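Local coordinates for pectate lyase/Amb allergen (Acidovorax citrulli, PDB 4HWV), which probably cleaves pectate, a plant cell-wall polysaccharide, by calcium-dependent elimination, as a secreted polysaccharide lyase of family 1, at residues Q155-T160 and S224-L228; D204-P210 and V274-D278; D246-H252 and S360-P364. All blocks are in the same frame, centred on the assembly; numbering follows the deposited sequence. Where two conformers were deposited one is given.

Contact 1: residues Q155-T160 and S224-L228; sequences QRRVVT and SEYDL. With CA (calcium ion), chain C.
In the parallel beta-helix of this PL1 lyase, the last turn of helix 143-159 packs against loop 224-228, which carries calcium ligand Asp227. The helix holds to Val159; Thr160 leaves helical torsions (phi/psi -90/127), its OG1 bonding back to Arg156 O at 2.8 Å. The loop has no regular secondary structure, though Tyr226 (-110/126) and Asp227 (-96/166) are extended. Thr160 CA and Tyr226 CA are the closest CA pair, 7.8 Å.

Apolar contact centres on Tyr226 (chi1 m, -46°), whose CA-to-CB bond points toward the helix. Val159 CG2 (chi1 m) sits 3.8 Å from the centroid of the Tyr226 ring, only 2° off its normal, a CH-pi contact over one face.

The ionic part is a salt bridge, Arg156 NH2 to Glu225 OE1 at 2.9 Å and 159°, with Arg156 extended (t, t) before bending at chi3 (m).

Among the polar atoms, Gln155 OE1 lies at the ring edge, 3.9 Å from Tyr226 CE2, and accepts from Asp208 N. Water 1 donates to Gln155 OE1 (2.7 Å) and accepts from Tyr226 OH (2.7 Å). Water 2 accepts from Arg156 NH1 at 2.9 Å and donates to Glu225 OE1 at 2.9 Å.

Asp227 chelates calcium through OD1 (2.2 Å) and OD2 (2.4 Å), alongside Asp278 and Asp282. Water 3, on the metal, donates to Glu225 O at 2.8 Å, so through this water the loop that meets the helix also touches the calcium shell.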
loop_
_atom_site.group_PDB
_atom_site.type_symbol
_atom_site.label_atom_id
_atom_site.label_comp_id
_atom_site.label_asym_id
_atom_site.label_seq_id
_atom_site.Cartn_x
_atom_site.Cartn_y
_atom_site.Cartn_z
ATOM N N GLN A 155 -14.815 -15.261 -7.931
ATOM C CA GLN A 155 -13.469 -14.726 -7.737
ATOM C C GLN A 155 -12.415 -15.834 -7.692
ATOM O O GLN A 155 -11.350 -15.691 -8.288
ATOM C CB GLN A 155 -13.383 -13.803 -6.494
ATOM C CG GLN A 155 -11.984 -13.209 -6.331
ATOM C CD GLN A 155 -11.919 -12.046 -5.368
ATOM O OE1 GLN A 155 -12.443 -12.129 -4.259
ATOM N NE2 GLN A 155 -11.309 -10.944 -5.799
ATOM N N ARG A 156 -12.722 -16.930 -7.001
ATOM C CA ARG A 156 -11.801 -18.064 -6.948
ATOM C C ARG A 156 -11.418 -18.539 -8.347
ATOM O O ARG A 156 -10.242 -18.771 -8.643
ATOM C CB ARG A 156 -12.428 -19.206 -6.159
ATOM C CG ARG A 156 -11.486 -20.376 -5.989
ATOM C CD ARG A 156 -12.169 -21.546 -5.297
ATOM N NE ARG A 156 -12.530 -21.308 -3.891
ATOM C CZ ARG A 156 -11.708 -21.468 -2.853
ATOM N NH1 ARG A 156 -10.444 -21.819 -3.036
ATOM N NH2 ARG A 156 -12.156 -21.278 -1.616
ATOM N N ARG A 157 -12.417 -18.649 -9.222
ATOM C CA ARG A 157 -12.193 -19.143 -10.573
ATOM C C ARG A 157 -11.450 -18.139 -11.467
ATOM O O ARG A 157 -10.889 -18.518 -12.504
ATOM C CB ARG A 157 -13.523 -19.562 -11.177
ATOM C CG ARG A 157 -14.111 -20.784 -10.423
ATOM C CD ARG A 157 -15.549 -21.138 -10.785
ATOM N NE ARG A 157 -15.617 -21.622 -12.153
ATOM C CZ ARG A 157 -16.234 -20.969 -13.128
ATOM N NH1 ARG A 157 -16.849 -19.832 -12.851
ATOM N NH2 ARG A 157 -16.248 -21.458 -14.367
ATOM N N VAL A 158 -11.392 -16.879 -11.046
ATOM C CA VAL A 158 -10.641 -15.869 -11.767
ATOM C C VAL A 158 -9.201 -15.780 -11.245
ATOM O O VAL A 158 -8.250 -15.792 -12.020
ATOM C CB VAL A 158 -11.346 -14.502 -11.638
ATOM C CG1 VAL A 158 -10.492 -13.378 -12.200
ATOM C CG2 VAL A 158 -12.678 -14.544 -12.361
ATOM N N VAL A 159 -9.039 -15.656 -9.929
ATOM C CA VAL A 159 -7.731 -15.304 -9.394
ATOM C C VAL A 159 -6.815 -16.511 -9.191
ATOM O O VAL A 159 -5.611 -16.336 -8.995
ATOM C CB VAL A 159 -7.811 -14.492 -8.065
ATOM C CG1 VAL A 159 -8.663 -13.234 -8.255
ATOM C CG2 VAL A 159 -8.325 -15.360 -6.906
ATOM N N THR A 160 -7.382 -17.723 -9.212
ATOM C CA THR A 160 -6.582 -18.941 -9.053
ATOM C C THR A 160 -6.110 -19.444 -10.412
ATOM O O THR A 160 -6.934 -19.627 -11.315
ATOM C CB THR A 160 -7.388 -20.058 -8.376
ATOM O OG1 THR A 160 -7.955 -19.560 -7.164
ATOM C CG2 THR A 160 -6.495 -21.211 -8.030
ATOM N N SER A 224 -10.077 -15.762 4.788
ATOM C CA SER A 224 -9.980 -15.618 3.342
ATOM C C SER A 224 -9.269 -16.813 2.733
ATOM O O SER A 224 -8.669 -17.634 3.438
ATOM C CB SER A 224 -9.270 -14.313 2.996
ATOM O OG SER A 224 -10.151 -13.211 3.153
ATOM N N GLU A 225 -9.344 -16.913 1.415
ATOM C CA GLU A 225 -9.028 -18.157 0.729
ATOM C C GLU A 225 -7.786 -18.152 -0.159
ATOM O O GLU A 225 -7.374 -19.223 -0.616
ATOM C CB GLU A 225 -10.235 -18.566 -0.123
ATOM C CG GLU A 225 -11.467 -18.910 0.702
ATOM C CD GLU A 225 -11.260 -20.147 1.537
ATOM O OE1 GLU A 225 -10.776 -21.135 0.956
ATOM O OE2 GLU A 225 -11.583 -20.131 2.762
ATOM N N TYR A 226 -7.198 -16.990 -0.434
ATOM C CA TYR A 226 -6.160 -16.939 -1.479
ATOM C C TYR A 226 -4.767 -16.714 -0.942
ATOM O O TYR A 226 -4.522 -15.770 -0.172
ATOM C CB TYR A 226 -6.503 -15.894 -2.565
ATOM C CG TYR A 226 -7.930 -16.015 -3.005
ATOM C CD1 TYR A 226 -8.443 -17.230 -3.423
ATOM C CD2 TYR A 226 -8.791 -14.936 -2.938
ATOM C CE1 TYR A 226 -9.768 -17.377 -3.772
ATOM C CE2 TYR A 226 -10.121 -15.056 -3.268
ATOM C CZ TYR A 226 -10.615 -16.277 -3.697
ATOM O OH TYR A 226 -11.944 -16.430 -4.001
ATOM N N ASP A 227 -3.864 -17.613 -1.328
ATOM C CA ASP A 227 -2.431 -17.456 -1.079
ATOM C C ASP A 227 -1.798 -16.852 -2.318
ATOM O O ASP A 227 -2.405 -16.844 -3.376
ATOM C CB ASP A 227 -1.784 -18.833 -0.911
ATOM C CG ASP A 227 -2.431 -19.665 0.175
ATOM O OD1 ASP A 227 -2.910 -19.092 1.175
ATOM O OD2 ASP A 227 -2.445 -20.910 0.033
ATOM N N LEU A 228 -0.565 -16.368 -2.228
ATOM C CA LEU A 228 0.136 -16.021 -3.460
ATOM C C LEU A 228 0.552 -17.293 -4.213
ATOM O O LEU A 228 0.464 -17.340 -5.444
ATOM C CB LEU A 228 1.313 -15.077 -3.190
ATOM C CG LEU A 228 0.805 -13.674 -2.787
ATOM C CD1 LEU A 228 1.902 -12.870 -2.099
ATOM C CD2 LEU A 228 0.268 -12.916 -4.003
HETATM CA CA CA C . -3.642 -20.973 2.071
HETATM O O HOH W 1 -13.423 -14.392 -3.048
HETATM O O HOH W 2 -8.660 -22.037 -0.754
HETATM O O HOH W 3 -5.818 -21.154 0.574
HETATM O O HOH W 4 -5.083 -22.553 3.645
HETATM O O HOH W 5 -3.582 -23.608 1.591
#

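Contact 2: residues D204-P210 and V274-D278; sequences DAFDDFP and VQHHD. With CA (calcium ion), chain C.
Beside the calcium site of this lyase, two loops of the parallel beta-helix lie against each other: 204-210, which follows strand 201-203, and a second loop, 274-278, which ends at the calcium ligand Asp278. Neither is helix or strand. The CA atoms come closest at Asp207-His276 (5.0 Å) and Phe206-His277 (5.4 Å), and Asp207 N donates to His276 O at 2.8 Å. His276 (chi1 m) returns a bond from its ring, ND1 to Asp207 O at 2.8 Å, so His276 holds Asp207 at both its N and its O. Asp207 OD1 meanwhile accepts from Phe209 N at 2.8 Å, an Asx turn.

An aromatic cluster fills the middle. Phe206 (chi1 t) forms an offset stack with His276, centroids 4.3 Å apart and planes at 9°, and an offset edge-to-face pair with His277, its edge toward the His277 face, centroids 5.7 Å apart at 85°; Arg249 adds a cation-pi contact to Phe206. Asp204 (phi/psi 64/67, chi1 t) accepts from His277 NE2 through OD1 at 2.7 Å, while its OD2 pairs with Arg249. At the far end Pro210 CG meets Val274 CG1 at 3.7 Å. Asp278 OD2 binds calcium at 2.4 Å, together with Asp227, Asp282 and waters 3, 4 and 5.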
loop_
_atom_site.group_PDB
_atom_site.type_symbol
_atom_site.label_atom_id
_atom_site.label_comp_id
_atom_site.label_asym_id
_atom_site.label_seq_id
_atom_site.Cartn_x
_atom_site.Cartn_y
_atom_site.Cartn_z
ATOM N N ASP A 204 -0.275 -9.229 -2.785
ATOM C CA ASP A 204 -1.649 -8.917 -2.386
ATOM C C ASP A 204 -2.682 -9.859 -2.996
ATOM O O ASP A 204 -3.501 -9.456 -3.835
ATOM C CB ASP A 204 -1.956 -7.448 -2.720
ATOM C CG ASP A 204 -3.265 -6.962 -2.126
ATOM O OD1 ASP A 204 -3.796 -7.594 -1.192
ATOM O OD2 ASP A 204 -3.764 -5.939 -2.610
ATOM N N ALA A 205 -2.637 -11.122 -2.569
ATOM C CA ALA A 205 -3.670 -12.088 -2.939
ATOM C C ALA A 205 -4.883 -11.797 -2.064
ATOM O O ALA A 205 -4.990 -12.292 -0.944
ATOM C CB ALA A 205 -3.164 -13.513 -2.739
ATOM N N PHE A 206 -5.765 -10.952 -2.580
ATOM C CA PHE A 206 -6.821 -10.311 -1.790
ATOM C C PHE A 206 -8.162 -10.971 -2.076
ATOM O O PHE A 206 -8.575 -11.131 -3.231
ATOM C CB PHE A 206 -6.876 -8.836 -2.201
ATOM C CG PHE A 206 -7.711 -7.960 -1.300
ATOM C CD1 PHE A 206 -7.114 -7.228 -0.273
ATOM C CD2 PHE A 206 -9.092 -7.844 -1.504
ATOM C CE1 PHE A 206 -7.870 -6.388 0.542
ATOM C CE2 PHE A 206 -9.865 -7.001 -0.694
ATOM C CZ PHE A 206 -9.252 -6.273 0.336
ATOM N N ASP A 207 -8.847 -11.359 -1.012
ATOM C CA ASP A 207 -10.160 -11.992 -1.109
ATOM C C ASP A 207 -11.196 -10.924 -0.803
ATOM O O ASP A 207 -11.254 -10.399 0.312
ATOM C CB ASP A 207 -10.208 -13.126 -0.073
ATOM C CG ASP A 207 -11.445 -13.982 -0.163
ATOM O OD1 ASP A 207 -12.497 -13.524 -0.667
ATOM O OD2 ASP A 207 -11.361 -15.149 0.295
ATOM N N ASP A 208 -12.006 -10.590 -1.803
ATOM C CA ASP A 208 -13.049 -9.592 -1.625
ATOM C C ASP A 208 -14.270 -10.089 -0.876
ATOM O O ASP A 208 -15.148 -9.288 -0.572
ATOM C CB ASP A 208 -13.464 -9.044 -2.979
ATOM C CG ASP A 208 -12.492 -8.015 -3.473
ATOM O OD1 ASP A 208 -12.404 -6.933 -2.846
ATOM O OD2 ASP A 208 -11.811 -8.278 -4.467
ATOM N N PHE A 209 -14.302 -11.392 -0.576
ATOM C CA PHE A 209 -15.473 -12.010 0.056
ATOM C C PHE A 209 -15.072 -12.911 1.222
ATOM O O PHE A 209 -15.392 -14.101 1.238
ATOM C CB PHE A 209 -16.300 -12.746 -1.007
ATOM C CG PHE A 209 -16.814 -11.811 -2.061
ATOM C CD1 PHE A 209 -17.917 -10.999 -1.789
ATOM C CD2 PHE A 209 -16.165 -11.683 -3.286
ATOM C CE1 PHE A 209 -18.358 -10.077 -2.717
ATOM C CE2 PHE A 209 -16.612 -10.755 -4.221
ATOM C CZ PHE A 209 -17.710 -9.950 -3.931
ATOM N N PRO A 210 -14.376 -12.341 2.223
ATOM C CA PRO A 210 -14.028 -13.154 3.395
ATOM C C PRO A 210 -15.281 -13.661 4.093
ATOM O O PRO A 210 -16.332 -13.004 4.062
ATOM C CB PRO A 210 -13.272 -12.164 4.291
ATOM C CG PRO A 210 -13.820 -10.840 3.892
ATOM C CD PRO A 210 -14.045 -10.918 2.418
ATOM N N VAL A 274 -11.290 -7.789 9.628
ATOM C CA VAL A 274 -11.756 -8.431 8.420
ATOM C C VAL A 274 -10.528 -8.779 7.588
ATOM O O VAL A 274 -9.993 -7.962 6.840
ATOM C CB VAL A 274 -12.724 -7.534 7.642
ATOM C CG1 VAL A 274 -13.242 -8.251 6.410
ATOM C CG2 VAL A 274 -13.925 -7.108 8.514
ATOM N N GLN A 275 -10.098 -10.023 7.741
ATOM C CA GLN A 275 -8.880 -10.534 7.122
ATOM C C GLN A 275 -9.139 -10.905 5.668
ATOM O O GLN A 275 -9.892 -11.838 5.393
ATOM C CB GLN A 275 -8.408 -11.758 7.917
ATOM C CG GLN A 275 -7.162 -12.447 7.376
ATOM C CD GLN A 275 -6.001 -11.484 7.202
ATOM O OE1 GLN A 275 -5.799 -10.914 6.121
ATOM N NE2 GLN A 275 -5.226 -11.288 8.273
ATOM N N HIS A 276 -8.526 -10.147 4.761
ATOM C CA HIS A 276 -8.676 -10.362 3.333
ATOM C C HIS A 276 -7.553 -11.205 2.718
ATOM O O HIS A 276 -7.579 -11.487 1.512
ATOM C CB HIS A 276 -8.720 -9.010 2.615
ATOM C CG HIS A 276 -9.955 -8.209 2.907
ATOM N ND1 HIS A 276 -11.143 -8.379 2.224
ATOM C CD2 HIS A 276 -10.171 -7.199 3.785
ATOM C CE1 HIS A 276 -12.043 -7.528 2.690
ATOM N NE2 HIS A 276 -11.478 -6.803 3.639
ATOM N N HIS A 277 -6.571 -11.595 3.529
ATOM C CA HIS A 277 -5.451 -12.385 3.037
ATOM C C HIS A 277 -5.436 -13.760 3.675
ATOM O O HIS A 277 -6.110 -13.993 4.690
ATOM C CB HIS A 277 -4.132 -11.686 3.330
ATOM C CG HIS A 277 -4.017 -10.361 2.660
ATOM N ND1 HIS A 277 -4.005 -9.170 3.358
ATOM C CD2 HIS A 277 -3.943 -10.034 1.348
ATOM C CE1 HIS A 277 -3.895 -8.169 2.499
ATOM N NE2 HIS A 277 -3.868 -8.665 1.275
ATOM N N ASP A 278 -4.662 -14.660 3.094
ATOM C CA ASP A 278 -4.467 -15.967 3.691
ATOM C C ASP A 278 -2.953 -16.147 3.803
ATOM O O ASP A 278 -2.304 -15.374 4.507
ATOM C CB ASP A 278 -5.168 -17.098 2.918
ATOM C CG ASP A 278 -5.303 -18.359 3.757
ATOM O OD1 ASP A 278 -5.544 -18.228 4.971
ATOM O OD2 ASP A 278 -5.174 -19.470 3.206
HETATM CA CA CA C . -3.642 -20.973 2.071
HETATM O O HOH W 4 -5.083 -22.553 3.645
HETATM O O HOH W 5 -3.582 -23.608 1.591
HETATM O O HOH W 3 -5.818 -21.154 0.574
#

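Contact 3: residues D246-H252 and S360-P364; sequences DGDRHDH and SADYP
Asp246 opens a type II' beta turn that runs to Arg249 just after strand 243-245, its Arg249 N to Asp246 O bond 3.3 Å long. Asp246 (chi1 m) has its CA-to-CB bond toward the 360-364 loop, and Tyr363 OH gives its OD2 a weak hydrogen bond of 2.6 Å; OD1 is held by His300. Gly247 takes the turn's positive phi (55/-138). The CA-to-CB bond of Arg249 points away from the loop, and its NE forms a salt bridge with Asp204. His250 (chi1 m) donates from ND1 to Asp362 OD2 at 2.7 Å and 165°, while the edge of Tyr363 (chi1 m) meets its ring face, centroids 5.2 Å apart and planes at 63°. Asp251 N then donates to Tyr363 OH at 3.0 Å; the Asp251 carboxylate bonds His277 and Gln275. In a 3-10 segment, His252 CA lies 5.6 Å from Asp362 CA. Water 6 accepts from His252 N (2.9 Å) and donates to Asp362 O (2.6 Å). Asp362 OD1 lies over one face of the His252 ring (chi1 t), 3.5 Å from His252 CG, and His252 ND1 bonds Asp248 of the second subunit. Loops three beta-helix turns apart thus meet at a Tyr363 hydroxyl that both donates and accepts, beside a His-carboxylate pair at the dimer contact.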
loop_
_atom_site.group_PDB
_atom_site.type_symbol
_atom_site.label_atom_id
_atom_site.label_comp_id
_atom_site.label_asym_id
_atom_site.label_seq_id
_atom_site.Cartn_x
_atom_site.Cartn_y
_atom_site.Cartn_z
ATOM N N ASP A 246 1.833 -8.161 1.056
ATOM C CA ASP A 246 0.436 -7.762 0.898
ATOM C C ASP A 246 0.278 -6.490 0.060
ATOM O O ASP A 246 -0.787 -5.863 0.075
ATOM C CB ASP A 246 -0.242 -7.583 2.257
ATOM C CG ASP A 246 -0.515 -8.912 2.944
ATOM O OD1 ASP A 246 -0.381 -9.972 2.274
ATOM O OD2 ASP A 246 -0.883 -8.886 4.147
ATOM N N GLY A 247 1.322 -6.115 -0.688
ATOM C CA GLY A 247 1.247 -4.917 -1.496
ATOM C C GLY A 247 0.865 -3.712 -0.659
ATOM O O GLY A 247 1.335 -3.561 0.470
ATOM N N ASP A 248 -0.020 -2.867 -1.195
ATOM C CA ASP A 248 -0.404 -1.650 -0.486
ATOM C C ASP A 248 -1.782 -1.760 0.166
ATOM O O ASP A 248 -2.392 -0.740 0.465
ATOM C CB ASP A 248 -0.318 -0.421 -1.412
ATOM C CG ASP A 248 -1.418 -0.404 -2.444
ATOM O OD1 ASP A 248 -2.010 -1.482 -2.706
ATOM O OD2 ASP A 248 -1.705 0.686 -3.000
ATOM N N ARG A 249 -2.274 -2.982 0.375
ATOM C CA ARG A 249 -3.474 -3.189 1.178
ATOM C C ARG A 249 -3.116 -3.996 2.416
ATOM O O ARG A 249 -3.375 -5.207 2.504
ATOM C CB ARG A 249 -4.579 -3.870 0.369
ATOM C CG ARG A 249 -5.259 -2.901 -0.599
ATOM C CD ARG A 249 -6.490 -3.503 -1.287
ATOM N NE ARG A 249 -6.091 -4.554 -2.210
ATOM C CZ ARG A 249 -6.921 -5.138 -3.070
ATOM N NH1 ARG A 249 -8.220 -4.810 -3.106
ATOM N NH2 ARG A 249 -6.436 -6.031 -3.916
ATOM N N HIS A 250 -2.501 -3.328 3.384
ATOM C CA HIS A 250 -2.146 -3.983 4.632
ATOM C C HIS A 250 -3.386 -4.244 5.470
ATOM O O HIS A 250 -4.362 -3.477 5.426
ATOM C CB HIS A 250 -1.174 -3.114 5.430
ATOM C CG HIS A 250 0.187 -3.026 4.824
ATOM N ND1 HIS A 250 1.243 -2.407 5.456
ATOM C CD2 HIS A 250 0.677 -3.512 3.659
ATOM C CE1 HIS A 250 2.322 -2.502 4.699
ATOM N NE2 HIS A 250 2.008 -3.174 3.606
ATOM N N ASP A 251 -3.319 -5.303 6.272
ATOM C CA ASP A 251 -4.448 -5.712 7.106
ATOM C C ASP A 251 -4.945 -4.621 8.041
ATOM O O ASP A 251 -6.127 -4.572 8.380
ATOM C CB ASP A 251 -4.074 -6.932 7.934
ATOM C CG ASP A 251 -3.793 -8.148 7.084
ATOM O OD1 ASP A 251 -4.101 -8.128 5.872
ATOM O OD2 ASP A 251 -3.254 -9.123 7.643
ATOM N N HIS A 252 -4.025 -3.755 8.444
ATOM C CA HIS A 252 -4.334 -2.619 9.311
ATOM C C HIS A 252 -5.455 -1.743 8.747
ATOM O O HIS A 252 -6.172 -1.078 9.512
ATOM C CB HIS A 252 -3.038 -1.812 9.521
ATOM C CG HIS A 252 -3.089 -0.820 10.636
ATOM N ND1 HIS A 252 -3.439 0.501 10.440
ATOM C CD2 HIS A 252 -2.798 -0.940 11.954
ATOM C CE1 HIS A 252 -3.375 1.147 11.591
ATOM N NE2 HIS A 252 -2.977 0.299 12.523
ATOM N N SER A 360 1.545 -1.240 17.732
ATOM C CA SER A 360 1.023 -0.253 16.794
ATOM C C SER A 360 1.519 -0.452 15.366
ATOM O O SER A 360 1.024 0.208 14.455
ATOM C CB SER A 360 1.332 1.174 17.266
ATOM O OG SER A 360 2.706 1.496 17.088
ATOM N N ALA A 361 2.499 -1.338 15.172
ATOM C CA ALA A 361 3.003 -1.661 13.835
ATOM C C ALA A 361 1.912 -2.300 12.973
ATOM O O ALA A 361 0.929 -2.821 13.486
ATOM C CB ALA A 361 4.221 -2.592 13.935
ATOM N N ASP A 362 2.097 -2.295 11.661
ATOM C CA ASP A 362 1.089 -2.898 10.779
ATOM C C ASP A 362 1.002 -4.413 10.952
ATOM O O ASP A 362 -0.095 -4.997 10.955
ATOM C CB ASP A 362 1.365 -2.577 9.317
ATOM C CG ASP A 362 0.755 -1.256 8.890
ATOM O OD1 ASP A 362 0.242 -0.507 9.760
ATOM O OD2 ASP A 362 0.790 -0.967 7.674
ATOM N N TYR A 363 2.158 -5.044 11.126
ATOM C CA TYR A 363 2.223 -6.493 11.288
ATOM C C TYR A 363 3.102 -6.819 12.484
ATOM O O TYR A 363 4.188 -7.362 12.336
ATOM C CB TYR A 363 2.769 -7.153 10.022
ATOM C CG TYR A 363 1.841 -7.029 8.840
ATOM C CD1 TYR A 363 0.742 -7.885 8.699
ATOM C CD2 TYR A 363 2.062 -6.060 7.857
ATOM C CE1 TYR A 363 -0.114 -7.784 7.617
ATOM C CE2 TYR A 363 1.204 -5.935 6.768
ATOM C CZ TYR A 363 0.123 -6.807 6.643
ATOM O OH TYR A 363 -0.744 -6.713 5.571
ATOM N N PRO A 364 2.636 -6.468 13.689
ATOM C CA PRO A 364 3.479 -6.736 14.864
ATOM C C PRO A 364 3.782 -8.224 14.988
ATOM O O PRO A 364 2.915 -9.059 14.754
ATOM C CB PRO A 364 2.613 -6.271 16.057
ATOM C CG PRO A 364 1.539 -5.426 15.448
ATOM C CD PRO A 364 1.304 -5.972 14.055
HETATM O O HOH W 6 -1.350 -4.807 8.665
HETATM O O HOH W 7 -1.715 1.373 14.798
#

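In the fold
From the N terminus, helix 143-159 delivers the first half of contact 1, and the chain then passes through 204-210 before 224-228 closes that loop. Contact 2 has opened inside it and closes later, at 274-278, so the two cross. Contact 3 opens at 246-252, within the span of contact 2, crosses it too, and closes last, at 360-364; contacts 1 and 3 follow in series, their centres about 20 Å apart. Contact 2 touches both neighbours: Ser224 OG lies 2.6 Å from Gln275 O, and His277 ND1 2.7 Å from Asp251 OD1. Together they tie the helix, the calcium-bearing loops and a later turn of the parallel beta-helix.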